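Local coordinates for d-3-phosphoglycerate dehydrogenase oxidoreductase protein (Ralstonia solanacearum, PDB 3GG9), which probably oxidises D-3-phosphoglycerate with NAD as cofactor, as a member of the D-isomer specific 2-hydroxyacid dehydrogenase family, at the interface of chains A and B. Numbering follows the deposited sequence. Chains: chain A/B, d-3-phosphoglycerate dehydrogenase oxidoreductase protein.

Contact 1: the interface of chains A and B. Residues chain A 129, 133, 138-139; chain B 12, 298-299, 301.
Helix 126-134 of chain A and the loop after it pack on the chain B loop that carries the catalytic histidine, which in this stretch touches A:Tyr129, A:Trp138 and A:Gln139 through B:Pro299 and B:Ile301. The A:Tyr129 ring is met over a face and at an edge. B:Ile301 puts its CG2 methyl over the middle of one face, 3.7 Å from the ring centroid. B:Gln12 NE2 reaches the hydroxyl end at the ring edge, in the ring plane, with the amide turned 80° from the ring. B:Gln12 NE2 gives a hydrogen bond of 2.7 Å to A:Tyr129 OH, and the hydroxyl lies in the amide plane. B:Gln12 NE2 also bonds a water at 2.9 Å, and that water reaches A:Gln139 OE1 at 2.5 Å. The other end of this amide is used as well. A:Gln139 NE2 gives a nearly straight hydrogen bond of 3.0 Å to the backbone oxygen O of B:Pro299. With CG trans to the backbone N (chi1 -160°) and the chain extended, A:Gln139 reaches both partners. B:Pro299 packs between A:Tyr129 and A:Trp138. B:Pro299 CB sits over the six-membered ring of A:Trp138, 3.6 Å from the centroid. B:Pro299 CG lies 3.5 Å from A:Gln139 CA, and A:Leu133 CD2 borders the proline from the helix. The contact joins the subunits of what is probably the biological dimer and may steady the loop that carries the catalytic histidine.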
loop_
_atom_site.group_PDB
_atom_site.type_symbol
_atom_site.label_atom_id
_atom_site.label_comp_id
_atom_site.label_asym_id
_atom_site.label_seq_id
_atom_site.Cartn_x
_atom_site.Cartn_y
_atom_site.Cartn_z
ATOM N N TYR A 129 -4.924 -7.060 7.749
ATOM C CA TYR A 129 -5.985 -6.382 8.467
ATOM C C TYR A 129 -7.270 -6.345 7.642
ATOM O O TYR A 129 -8.360 -6.498 8.193
ATOM C CB TYR A 129 -5.585 -4.938 8.781
ATOM C CG TYR A 129 -4.847 -4.670 10.077
ATOM C CD1 TYR A 129 -5.468 -4.839 11.325
ATOM C CD2 TYR A 129 -3.556 -4.145 10.048
ATOM C CE1 TYR A 129 -4.778 -4.538 12.530
ATOM C CE2 TYR A 129 -2.873 -3.845 11.224
ATOM C CZ TYR A 129 -3.487 -4.036 12.455
ATOM O OH TYR A 129 -2.763 -3.703 13.584
ATOM N N LEU A 133 -10.902 -8.240 8.604
ATOM C CA LEU A 133 -12.076 -7.406 8.772
ATOM C C LEU A 133 -13.262 -7.922 7.964
ATOM O O LEU A 133 -14.400 -7.850 8.424
ATOM C CB LEU A 133 -11.757 -5.954 8.406
ATOM C CG LEU A 133 -12.858 -4.927 8.653
ATOM C CD1 LEU A 133 -13.299 -4.954 10.126
ATOM C CD2 LEU A 133 -12.411 -3.519 8.229
ATOM N N TRP A 138 -12.243 -7.421 14.016
ATOM C CA TRP A 138 -11.900 -6.007 14.039
ATOM C C TRP A 138 -10.475 -5.803 14.503
ATOM O O TRP A 138 -10.100 -6.255 15.593
ATOM C CB TRP A 138 -12.855 -5.222 14.941
ATOM C CG TRP A 138 -12.511 -3.764 15.064
ATOM C CD1 TRP A 138 -11.848 -3.157 16.092
ATOM C CD2 TRP A 138 -12.836 -2.725 14.127
ATOM N NE1 TRP A 138 -11.719 -1.805 15.836
ATOM C CE2 TRP A 138 -12.307 -1.522 14.634
ATOM C CE3 TRP A 138 -13.489 -2.708 12.888
ATOM C CZ2 TRP A 138 -12.447 -0.296 13.971
ATOM C CZ3 TRP A 138 -13.610 -1.479 12.211
ATOM C CH2 TRP A 138 -13.090 -0.298 12.770
ATOM N N GLN A 139 -9.700 -5.090 13.682
ATOM C CA GLN A 139 -8.331 -4.688 14.026
ATOM C C GLN A 139 -7.467 -5.896 14.446
ATOM O O GLN A 139 -6.890 -5.906 15.526
ATOM C CB GLN A 139 -8.347 -3.580 15.088
ATOM C CG GLN A 139 -7.077 -2.759 15.177
ATOM C CD GLN A 139 -7.245 -1.540 16.051
ATOM O OE1 GLN A 139 -6.721 -1.491 17.168
ATOM N NE2 GLN A 139 -7.969 -0.540 15.549
ATOM N N GLN B 12 -5.424 -5.867 20.008
ATOM C CA GLN B 12 -4.304 -6.776 19.736
ATOM C C GLN B 12 -3.380 -6.986 20.933
ATOM O O GLN B 12 -2.344 -7.642 20.810
ATOM C CB GLN B 12 -3.512 -6.318 18.506
ATOM C CG GLN B 12 -4.258 -6.594 17.220
ATOM C CD GLN B 12 -3.644 -5.917 16.009
ATOM O OE1 GLN B 12 -3.013 -6.565 15.183
ATOM N NE2 GLN B 12 -3.838 -4.611 15.897
ATOM N N THR B 298 -10.099 -0.557 6.061
ATOM C CA THR B 298 -9.186 -0.926 7.145
ATOM C C THR B 298 -9.831 -0.546 8.470
ATOM O O THR B 298 -10.575 0.434 8.530
ATOM C CB THR B 298 -7.827 -0.222 7.025
ATOM O OG1 THR B 298 -8.051 1.177 6.811
ATOM C CG2 THR B 298 -7.070 -0.799 5.848
ATOM N N PRO B 299 -9.561 -1.328 9.535
ATOM C CA PRO B 299 -10.211 -1.151 10.829
ATOM C C PRO B 299 -9.584 -0.060 11.734
ATOM O O PRO B 299 -9.071 -0.348 12.818
ATOM C CB PRO B 299 -10.122 -2.564 11.449
ATOM C CG PRO B 299 -8.837 -3.093 10.914
ATOM C CD PRO B 299 -8.616 -2.459 9.547
ATOM N N ILE B 301 -6.809 1.860 11.634
ATOM C CA ILE B 301 -5.424 1.588 11.959
ATOM C C ILE B 301 -4.475 2.782 11.829
ATOM O O ILE B 301 -3.281 2.646 12.088
ATOM C CB ILE B 301 -4.880 0.368 11.195
ATOM C CG1 ILE B 301 -5.134 0.495 9.681
ATOM C CG2 ILE B 301 -5.545 -0.895 11.738
ATOM C CD1 ILE B 301 -4.434 -0.594 8.828
HETATM O O HOH W 1 -5.190 -3.278 18.119
#

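Contact 2: the interface of chains A and B. Residues chain A 278, 281-283, 299-300; chain B 133, 138-139.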
loop_
_atom_site.group_PDB
_atom_site.type_symbol
_atom_site.label_atom_id
_atom_site.label_comp_id
_atom_site.label_asym_id
_atom_site.label_seq_id
_atom_site.Cartn_x
_atom_site.Cartn_y
_atom_site.Cartn_z
ATOM N N PHE A 278 7.765 -14.793 -9.069
ATOM C CA PHE A 278 7.951 -16.203 -8.737
ATOM C C PHE A 278 8.797 -16.902 -9.804
ATOM O O PHE A 278 8.855 -16.436 -10.943
ATOM C CB PHE A 278 6.592 -16.888 -8.662
ATOM C CG PHE A 278 5.719 -16.399 -7.537
ATOM C CD1 PHE A 278 5.665 -17.100 -6.327
ATOM C CD2 PHE A 278 4.933 -15.257 -7.687
ATOM C CE1 PHE A 278 4.851 -16.670 -5.289
ATOM C CE2 PHE A 278 4.122 -14.799 -6.644
ATOM C CZ PHE A 278 4.064 -15.520 -5.451
ATOM N N GLU A 281 5.537 -18.894 -13.270
ATOM C CA GLU A 281 4.342 -18.072 -13.371
ATOM C C GLU A 281 3.599 -18.572 -14.616
ATOM O O GLU A 281 4.244 -18.953 -15.592
ATOM C CB GLU A 281 4.723 -16.580 -13.494
ATOM C CG GLU A 281 5.351 -15.979 -12.204
ATOM C CD GLU A 281 5.970 -14.593 -12.405
ATOM O OE1 GLU A 281 5.741 -13.977 -13.452
ATOM O OE2 GLU A 281 6.692 -14.116 -11.513
ATOM N N PRO A 282 2.249 -18.617 -14.588
ATOM C CA PRO A 282 1.348 -18.269 -13.496
ATOM C C PRO A 282 1.303 -19.307 -12.374
ATOM O O PRO A 282 1.636 -20.482 -12.578
ATOM C CB PRO A 282 -0.017 -18.159 -14.180
ATOM C CG PRO A 282 0.096 -18.905 -15.411
ATOM C CD PRO A 282 1.514 -19.014 -15.801
ATOM N N ILE A 283 0.930 -18.839 -11.197
ATOM C CA ILE A 283 0.705 -19.682 -10.029
ATOM C C ILE A 283 -0.811 -19.911 -9.942
ATOM O O ILE A 283 -1.555 -19.004 -9.550
ATOM C CB ILE A 283 1.229 -18.983 -8.734
ATOM C CG1 ILE A 283 2.741 -18.707 -8.812
ATOM C CG2 ILE A 283 0.873 -19.793 -7.476
ATOM C CD1 ILE A 283 3.607 -19.899 -8.460
ATOM N N PRO A 299 0.671 -10.980 -7.838
ATOM C CA PRO A 299 0.937 -11.782 -9.022
ATOM C C PRO A 299 1.622 -11.044 -10.170
ATOM O O PRO A 299 1.024 -10.832 -11.228
ATOM C CB PRO A 299 -0.470 -12.253 -9.426
ATOM C CG PRO A 299 -1.335 -11.106 -9.027
ATOM C CD PRO A 299 -0.722 -10.505 -7.796
ATOM N N HIS A 300 2.868 -10.663 -9.950
ATOM C CA HIS A 300 3.691 -10.035 -10.964
ATOM C C HIS A 300 2.986 -8.870 -11.644
ATOM O O HIS A 300 2.847 -8.861 -12.874
ATOM C CB HIS A 300 4.228 -11.044 -11.986
ATOM C CG HIS A 300 5.483 -10.589 -12.666
ATOM N ND1 HIS A 300 6.307 -11.438 -13.366
ATOM C CD2 HIS A 300 6.056 -9.363 -12.740
ATOM C CE1 HIS A 300 7.336 -10.755 -13.842
ATOM N NE2 HIS A 300 7.197 -9.490 -13.489
ATOM N N LEU B 133 -5.096 -14.090 -5.664
ATOM C CA LEU B 133 -3.954 -14.993 -5.852
ATOM C C LEU B 133 -4.010 -16.123 -4.827
ATOM O O LEU B 133 -3.819 -17.291 -5.191
ATOM C CB LEU B 133 -2.590 -14.259 -5.825
ATOM C CG LEU B 133 -1.300 -15.122 -5.900
ATOM C CD1 LEU B 133 -1.222 -16.124 -7.065
ATOM C CD2 LEU B 133 -0.032 -14.292 -5.888
ATOM N N TRP B 138 -4.822 -16.058 -10.938
ATOM C CA TRP B 138 -3.589 -15.378 -11.227
ATOM C C TRP B 138 -3.885 -14.066 -11.916
ATOM O O TRP B 138 -4.454 -14.037 -13.018
ATOM C CB TRP B 138 -2.678 -16.219 -12.101
ATOM C CG TRP B 138 -1.427 -15.498 -12.475
ATOM C CD1 TRP B 138 -1.182 -14.849 -13.648
ATOM C CD2 TRP B 138 -0.256 -15.332 -11.670
ATOM N NE1 TRP B 138 0.064 -14.307 -13.632
ATOM C CE2 TRP B 138 0.663 -14.589 -12.432
ATOM C CE3 TRP B 138 0.114 -15.754 -10.385
ATOM C CZ2 TRP B 138 1.928 -14.240 -11.953
ATOM C CZ3 TRP B 138 1.375 -15.411 -9.909
ATOM C CH2 TRP B 138 2.265 -14.662 -10.696
ATOM N N GLN B 139 -3.486 -12.995 -11.249
ATOM C CA GLN B 139 -3.517 -11.648 -11.821
ATOM C C GLN B 139 -4.946 -11.250 -12.153
ATOM O O GLN B 139 -5.252 -10.836 -13.265
ATOM C CB GLN B 139 -2.574 -11.549 -13.018
ATOM C CG GLN B 139 -1.947 -10.187 -13.196
ATOM C CD GLN B 139 -0.971 -10.154 -14.344
ATOM O OE1 GLN B 139 -1.353 -9.962 -15.497
ATOM N NE2 GLN B 139 0.301 -10.322 -14.034
HETATM O O HOH W 2 3.106 -10.502 -15.141
#
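B:Trp138 reaches into chain A with its indole held between two prolines, A:Pro282 on one face and A:Pro299 on the other. A:Pro282 lies across the pyrrole side, with its CB 3.6 Å from the centroid of the five-membered ring of B:Trp138. A:Pro299 covers the benzene side from the opposite face, and its CB is offset toward the rim. The backbone of A:Ile283 shares the face of A:Pro282, with N 3.3 Å from B:Trp138 CE3. The cis peptide bond before A:Pro282 shapes this turn of chain A. Rotation about the first side-chain bond places the indole CG trans to the backbone N (chi1 177°), and the ring extends into the slot.

A:Glu281 CG comes over the rim of the indole from the A:Pro282 face, 3.7 Å from B:Trp138 CH2. The carboxylate is tilted 35° from the ring plane. It is held from two directions. A:Glu281 OE1 takes a hydrogen bond of 2.6 Å from A:His300 ND1 with its syn lone pair, in the plane of the imidazole. A:Glu281 OE2 takes one of 2.8 Å from the backbone N of A:Phe278 with its anti lone pair. A:Glu281 and A:His300 are the family's catalytic glutamate-histidine pair, so the tryptophan packs against the group that positions the histidine.

Beside the indole, the extended B:Gln139 turns its amide to the backbone of the histidine loop. B:Gln139 NE2 donates to A:Pro299 O at 2.9 Å, almost straight at the hydrogen (177°). A:His300 O is also near B:Gln139 NE2, at 3.2 Å, and a water bridges the two. B:Leu133 packs its CD2 against A:Pro299 and its CD1 against A:Ile283.

Residues of chain B thus pack beside the catalytic pair of chain A. They may help shape the active site as well as hold the dimer.

Contact 1 and contact 2 lie about 27 Å apart, measured between the centres of their C-alpha atoms. They belong to symmetry-related regions of one two-fold interface. Leu133, Trp138, Gln139 and Pro299 appear in both, with the chains exchanged. Contact 1 shows the tyrosine side of this region, and contact 2 shows the tryptophan side near the catalytic pair. Each subunit gives helix 126-134 and its following loop, and receives those of its partner. The exchange is reciprocal, so both catalytic regions border the other chain. This would let dimer formation influence the active sites, though the structure alone does not show it.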